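Local coordinates for specific mitochondrial acyl carrier protein (Toxoplasma, PDB 3CE7) that is a mitochondrial acyl carrier protein that may take part in fatty acid or lipid synthesis, though its exact role is not established, at residues A[54-57]-A[58-61]; A[90-93]-A[94-97]. All blocks are in the same frame, centred on the assembly; numbering follows the deposited sequence.

Contact 1: A[54-57]-A[58-61]; sequences LWDC and LDTV
Trp55 lays its indole over the side chain of Asp59. CB of Asp59 stands 3.4 Å from the centroid of the five-membered ring, only 11° off the ring normal, a CH-pi contact over the face. At the edge of the same ring, Trp55 NE1 donates to Thr60 OG1 at 2.8 Å, nearly straight and in the ring plane. With CG anti to the backbone N (chi1 -177°), the ring is placed over Asp59 CB with NE1 facing Thr60 OG1. Phe31, Leu32 and Leu44 also pack on it.

Asp56 is the N-cap of helix 57-71 and forms a capping box with Asp59. Asp56 N donates to Asp59 OD2 at 2.9 Å, on the anti lone pair. The return bond, from Asp59 N to Asp56 OD1, is weak at 3.3 Å. Asp56, Cys57 and Leu58 probably correspond to the Asp-Ser-Leu motif of acyl carrier proteins, whose serine carries the phosphopantetheine. Cys57 at that position lacks the hydroxyl to which the group is normally attached.

The Asp56 and Asp59 side chains cross at about a right angle, with carboxylate planes 28° apart, and Asp56 OD1 lies 3.0 Å from Asp59 OD2. Like charges probably repel there, but Arg53 forms a salt bridge with Asp56 OD2. A water donates to both Leu54 O and Asp59 OD2, the latter at 2.6 Å. Thr60 N donates to Asp56 O at 3.2 Å.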
ATOM      1  N   LEU A  54     -14.787   7.894   1.083  1.00 28.25           N
ATOM      2  CA  LEU A  54     -14.072   6.807   0.425  1.00 26.52           C
ATOM      3  C   LEU A  54     -12.643   7.220   0.067  1.00 25.09           C
ATOM      4  O   LEU A  54     -12.377   8.371  -0.292  1.00 24.44           O
ATOM      5  CB  LEU A  54     -14.827   6.311  -0.811  1.00 27.58           C
ATOM      6  CG  LEU A  54     -16.222   5.723  -0.548  1.00 27.92           C
ATOM      7  CD1 LEU A  54     -16.854   5.259  -1.845  1.00 29.33           C
ATOM      8  CD2 LEU A  54     -16.187   4.578   0.460  1.00 29.70           C
ATOM      9  N   TRP A  55     -11.734   6.262   0.189  1.00 23.26           N
ATOM     10  CA  TRP A  55     -10.342   6.412  -0.214  1.00 22.18           C
ATOM     11  C   TRP A  55     -10.250   6.997  -1.621  1.00 21.77           C
ATOM     12  O   TRP A  55     -10.960   6.555  -2.528  1.00 22.22           O
ATOM     13  CB  TRP A  55      -9.720   5.019  -0.205  1.00 21.49           C
ATOM     14  CG  TRP A  55      -8.253   4.926  -0.519  1.00 20.93           C
ATOM     15  CD1 TRP A  55      -7.638   5.139  -1.723  1.00 21.06           C
ATOM     16  CD2 TRP A  55      -7.228   4.544   0.399  1.00 21.09           C
ATOM     17  NE1 TRP A  55      -6.272   4.927  -1.603  1.00 19.91           N
ATOM     18  CE2 TRP A  55      -6.000   4.550  -0.313  1.00 21.15           C
ATOM     19  CE3 TRP A  55      -7.227   4.188   1.755  1.00 20.30           C
ATOM     20  CZ2 TRP A  55      -4.775   4.233   0.296  1.00 19.83           C
ATOM     21  CZ3 TRP A  55      -6.003   3.874   2.366  1.00 20.89           C
ATOM     22  CH2 TRP A  55      -4.795   3.897   1.627  1.00 20.49           C
ATOM     23  N   ASP A  56      -9.384   7.990  -1.810  1.00 21.17           N
ATOM     24  CA  ASP A  56      -9.241   8.624  -3.120  1.00 21.69           C
ATOM     25  C   ASP A  56      -7.773   8.780  -3.541  1.00 21.13           C
ATOM     26  O   ASP A  56      -6.880   8.231  -2.881  1.00 20.48           O
ATOM     27  CB  ASP A  56      -9.994   9.970  -3.154  1.00 22.34           C
ATOM     28  CG  ASP A  56      -9.456  10.981  -2.148  1.00 25.17           C
ATOM     29  OD1 ASP A  56      -8.367  10.762  -1.581  1.00 24.16           O
ATOM     30  OD2 ASP A  56     -10.130  12.021  -1.933  1.00 28.84           O
ATOM     31  N   CYS A  57      -7.544   9.524  -4.624  1.00 21.51           N
ATOM     32  CA  CYS A  57      -6.199   9.718  -5.175  0.50 21.46           C
ATOM     33  C   CYS A  57      -5.232  10.259  -4.132  1.00 20.89           C
ATOM     34  O   CYS A  57      -4.089   9.810  -4.058  1.00 20.89           O
ATOM     35  CB  CYS A  57      -6.226  10.640  -6.394  0.50 21.84           C
ATOM     36  SG  CYS A  57      -7.064   9.922  -7.811  0.50 25.17           S
ATOM     37  N   LEU A  58      -5.689  11.213  -3.320  1.00 19.86           N
ATOM     38  CA  LEU A  58      -4.838  11.738  -2.243  1.00 19.06           C
ATOM     39  C   LEU A  58      -4.361  10.645  -1.297  1.00 18.82           C
ATOM     40  O   LEU A  58      -3.186  10.622  -0.907  1.00 18.45           O
ATOM     41  CB  LEU A  58      -5.560  12.826  -1.436  1.00 19.37           C
ATOM     42  CG  LEU A  58      -4.764  13.420  -0.262  1.00 18.07           C
ATOM     43  CD1 LEU A  58      -3.480  14.115  -0.729  1.00 19.41           C
ATOM     44  CD2 LEU A  58      -5.648  14.390   0.499  1.00 19.16           C
ATOM     45  N   ASP A  59      -5.269   9.761  -0.882  1.00 18.36           N
ATOM     46  CA  ASP A  59      -4.892   8.693   0.034  1.00 18.34           C
ATOM     47  C   ASP A  59      -3.819   7.807  -0.594  1.00 18.46           C
ATOM     48  O   ASP A  59      -2.853   7.432   0.058  1.00 18.85           O
ATOM     49  CB  ASP A  59      -6.112   7.874   0.429  1.00 18.23           C
ATOM     50  CG  ASP A  59      -7.126   8.692   1.213  1.00 19.94           C
ATOM     51  OD1 ASP A  59      -6.797   9.165   2.329  1.00 23.82           O
ATOM     52  OD2 ASP A  59      -8.249   8.848   0.711  1.00 21.68           O
ATOM     53  N   THR A  60      -3.976   7.500  -1.874  1.00 18.44           N
ATOM     54  CA  THR A  60      -2.959   6.692  -2.553  1.00 18.85           C
ATOM     55  C   THR A  60      -1.595   7.385  -2.570  1.00 18.37           C
ATOM     56  O   THR A  60      -0.580   6.770  -2.225  1.00 18.85           O
ATOM     57  CB  THR A  60      -3.414   6.301  -3.950  1.00 18.57           C
ATOM     58  OG1 THR A  60      -4.599   5.509  -3.815  1.00 18.70           O
ATOM     59  CG2 THR A  60      -2.322   5.489  -4.672  1.00 19.54           C
ATOM     60  N   VAL A  61      -1.580   8.665  -2.936  1.00 18.49           N
ATOM     61  CA  VAL A  61      -0.344   9.454  -2.938  1.00 18.58           C
ATOM     62  C   VAL A  61       0.330   9.410  -1.552  1.00 18.53           C
ATOM     63  O   VAL A  61       1.531   9.146  -1.442  1.00 18.70           O
ATOM     64  CB  VAL A  61      -0.612  10.921  -3.371  1.00 18.98           C
ATOM     65  CG1 VAL A  61       0.638  11.787  -3.205  1.00 20.35           C
ATOM     66  CG2 VAL A  61      -1.125  10.984  -4.825  1.00 20.57           C
TER
HETATM   67  O   HOH W   1     -10.563  10.077   0.760  1.00 39.55           O

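Contact 2: A[90-93]-A[94-97]; sequences ADFV and VSER
Val93, Phe92 and Val94 bury the most surface here, against residues up to one helical turn away. Val93 O accepts from Arg97 N at 3.0 Å, and Arg97 CG lies 3.3 Å from that Val93 O. The Val93 side chain lies against the Val94 amide, and its CG1 comes to 4.4 Å from Arg97 CG. Val94 CG2 rests 3.5 Å from Ala90 O, whose carbonyl also accepts from Val94 N. Arg97 NE forms a salt bridge with Asp14, and Arg97 NH1 a hydrogen bond to Asp72 O.

Phe92 meets Glu96. The aliphatic part of Glu96 lies over one face of the phenyl ring. Its CG is 3.8 Å from the ring centroid and 23° off the normal, offset toward the rim, a CH-pi contact. The closest ring atom is Phe92 CE2, at 3.5 Å from Glu96 CG. The Glu96 chain is bent at chi2 (-65°), and the carboxylate plane lies within 7° of the ring plane. Glu96 OE2 forms a salt bridge with Lys99, three residues on, which probably offsets its charge.

The carbonyl of Phe92 takes two bonds. Glu96 N donates to Phe92 O at 2.9 Å, the ordinary i to i+4 helix bond. In the serine conformer described, Ser95 OG donates to the same Phe92 O at 2.8 Å. Both donors come from the same face of the carbonyl plane.

These residues form the later part of helix 86-98, the last helix of the acyl carrier fold. Val93 packs on Val67 and Phe71 of helix 57-71. Ala90 and Val94 meet Ile17 of helix 17-29. Phe92 touches Val75 and Phe83 in the connecting loops.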
ATOM      1  N   ALA A  90       2.401  -4.171  -2.319  1.00 15.71           N
ATOM      2  CA  ALA A  90       3.328  -5.146  -1.724  1.00 15.94           C
ATOM      3  C   ALA A  90       4.180  -5.822  -2.802  1.00 16.14           C
ATOM      4  O   ALA A  90       5.398  -5.946  -2.660  1.00 16.63           O
ATOM      5  CB  ALA A  90       2.573  -6.178  -0.912  1.00 16.61           C
ATOM      6  N   ASP A  91       3.534  -6.240  -3.889  1.00 16.37           N
ATOM      7  CA  ASP A  91       4.252  -6.858  -4.999  1.00 17.09           C
ATOM      8  C   ASP A  91       5.331  -5.923  -5.564  1.00 16.76           C
ATOM      9  O   ASP A  91       6.440  -6.368  -5.897  1.00 17.08           O
ATOM     10  CB  ASP A  91       3.283  -7.263  -6.112  1.00 17.43           C
ATOM     11  CG  ASP A  91       2.395  -8.456  -5.744  1.00 20.23           C
ATOM     12  OD1 ASP A  91       2.594  -9.110  -4.707  1.00 23.95           O
ATOM     13  OD2 ASP A  91       1.458  -8.734  -6.524  1.00 24.11           O
ATOM     14  N   PHE A  92       5.003  -4.634  -5.699  1.00 15.97           N
ATOM     15  CA  PHE A  92       5.966  -3.682  -6.252  1.00 16.51           C
ATOM     16  C   PHE A  92       7.158  -3.518  -5.305  1.00 16.15           C
ATOM     17  O   PHE A  92       8.322  -3.476  -5.737  1.00 16.32           O
ATOM     18  CB  PHE A  92       5.320  -2.325  -6.520  1.00 16.74           C
ATOM     19  CG  PHE A  92       6.238  -1.375  -7.223  1.00 17.04           C
ATOM     20  CD1 PHE A  92       6.497  -1.519  -8.579  1.00 18.74           C
ATOM     21  CD2 PHE A  92       6.900  -0.364  -6.515  1.00 18.31           C
ATOM     22  CE1 PHE A  92       7.372  -0.646  -9.243  1.00 18.89           C
ATOM     23  CE2 PHE A  92       7.772   0.513  -7.170  1.00 18.35           C
ATOM     24  CZ  PHE A  92       8.011   0.367  -8.526  1.00 17.81           C
ATOM     25  N   VAL A  93       6.869  -3.448  -4.009  1.00 16.13           N
ATOM     26  CA  VAL A  93       7.937  -3.300  -3.017  1.00 16.38           C
ATOM     27  C   VAL A  93       8.891  -4.489  -3.114  1.00 16.66           C
ATOM     28  O   VAL A  93      10.113  -4.313  -3.213  1.00 17.01           O
ATOM     29  CB  VAL A  93       7.374  -3.174  -1.589  1.00 17.07           C
ATOM     30  CG1 VAL A  93       8.484  -3.339  -0.558  1.00 17.70           C
ATOM     31  CG2 VAL A  93       6.683  -1.833  -1.417  1.00 17.37           C
ATOM     32  N   VAL A  94       8.334  -5.696  -3.097  1.00 16.50           N
ATOM     33  CA  VAL A  94       9.165  -6.896  -3.123  1.00 16.81           C
ATOM     34  C   VAL A  94       9.980  -6.945  -4.415  1.00 17.53           C
ATOM     35  O   VAL A  94      11.185  -7.206  -4.380  1.00 18.02           O
ATOM     36  CB  VAL A  94       8.328  -8.161  -2.898  1.00 16.83           C
ATOM     37  CG1 VAL A  94       9.133  -9.429  -3.257  1.00 17.37           C
ATOM     38  CG2 VAL A  94       7.857  -8.192  -1.447  1.00 16.18           C
ATOM     39  N   SER A  95       9.327  -6.652  -5.541  1.00 17.79           N
ATOM     40  CA  SER A  95      10.009  -6.680  -6.838  0.50 18.56           C
ATOM     41  C   SER A  95      11.184  -5.702  -6.866  1.00 18.44           C
ATOM     42  O   SER A  95      12.270  -6.053  -7.343  1.00 19.46           O
ATOM     43  CB  SER A  95       9.033  -6.414  -7.989  0.50 18.58           C
ATOM     44  OG  SER A  95       8.530  -5.098  -7.949  0.50 19.54           O
ATOM     45  N   GLU A  96      10.992  -4.505  -6.321  1.00 18.84           N
ATOM     46  CA  GLU A  96      12.070  -3.512  -6.320  1.00 18.90           C
ATOM     47  C   GLU A  96      13.216  -3.952  -5.425  1.00 18.72           C
ATOM     48  O   GLU A  96      14.387  -3.854  -5.799  1.00 19.26           O
ATOM     49  CB  GLU A  96      11.557  -2.138  -5.911  1.00 19.29           C
ATOM     50  CG  GLU A  96      10.704  -1.476  -6.991  1.00 20.69           C
ATOM     51  CD  GLU A  96      11.500  -1.151  -8.248  1.00 23.18           C
ATOM     52  OE1 GLU A  96      12.395  -0.273  -8.190  1.00 25.51           O
ATOM     53  OE2 GLU A  96      11.234  -1.777  -9.291  1.00 25.52           O
ATOM     54  N   ARG A  97      12.879  -4.447  -4.241  1.00 18.25           N
ATOM     55  CA  ARG A  97      13.913  -4.846  -3.295  1.00 18.39           C
ATOM     56  C   ARG A  97      14.650  -6.100  -3.768  1.00 18.45           C
ATOM     57  O   ARG A  97      15.826  -6.279  -3.453  1.00 19.07           O
ATOM     58  CB  ARG A  97      13.322  -5.056  -1.900  1.00 18.68           C
ATOM     59  CG  ARG A  97      12.771  -3.775  -1.265  1.00 18.79           C
ATOM     60  CD  ARG A  97      13.802  -2.638  -1.206  1.00 20.44           C
ATOM     61  NE  ARG A  97      14.973  -2.991  -0.406  1.00 21.27           N
ATOM     62  CZ  ARG A  97      15.936  -2.140  -0.064  1.00 25.82           C
ATOM     63  NH1 ARG A  97      15.870  -0.862  -0.433  1.00 25.54           N
ATOM     64  NH2 ARG A  97      16.958  -2.563   0.669  1.00 26.55           N
TER

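Contact 1 precedes contact 2 along the chain. Their centres are about 20 Å apart, on opposite sides of the chain's centre, and their nearest atoms are about 11 Å apart, so they do not touch. Contact 1 starts helix 57-71 from the preceding loop. Contact 2 lies wholly within helix 86-98. The two helices are neighbours in the all-helical acyl carrier fold: helix 86-98 packs against the later part of helix 57-71, the helix that contact 1 begins. Contact 1 is probably at the end of the protein where relatives carry the prosthetic group, and contact 2 belongs to the packing of the helical bundle away from it.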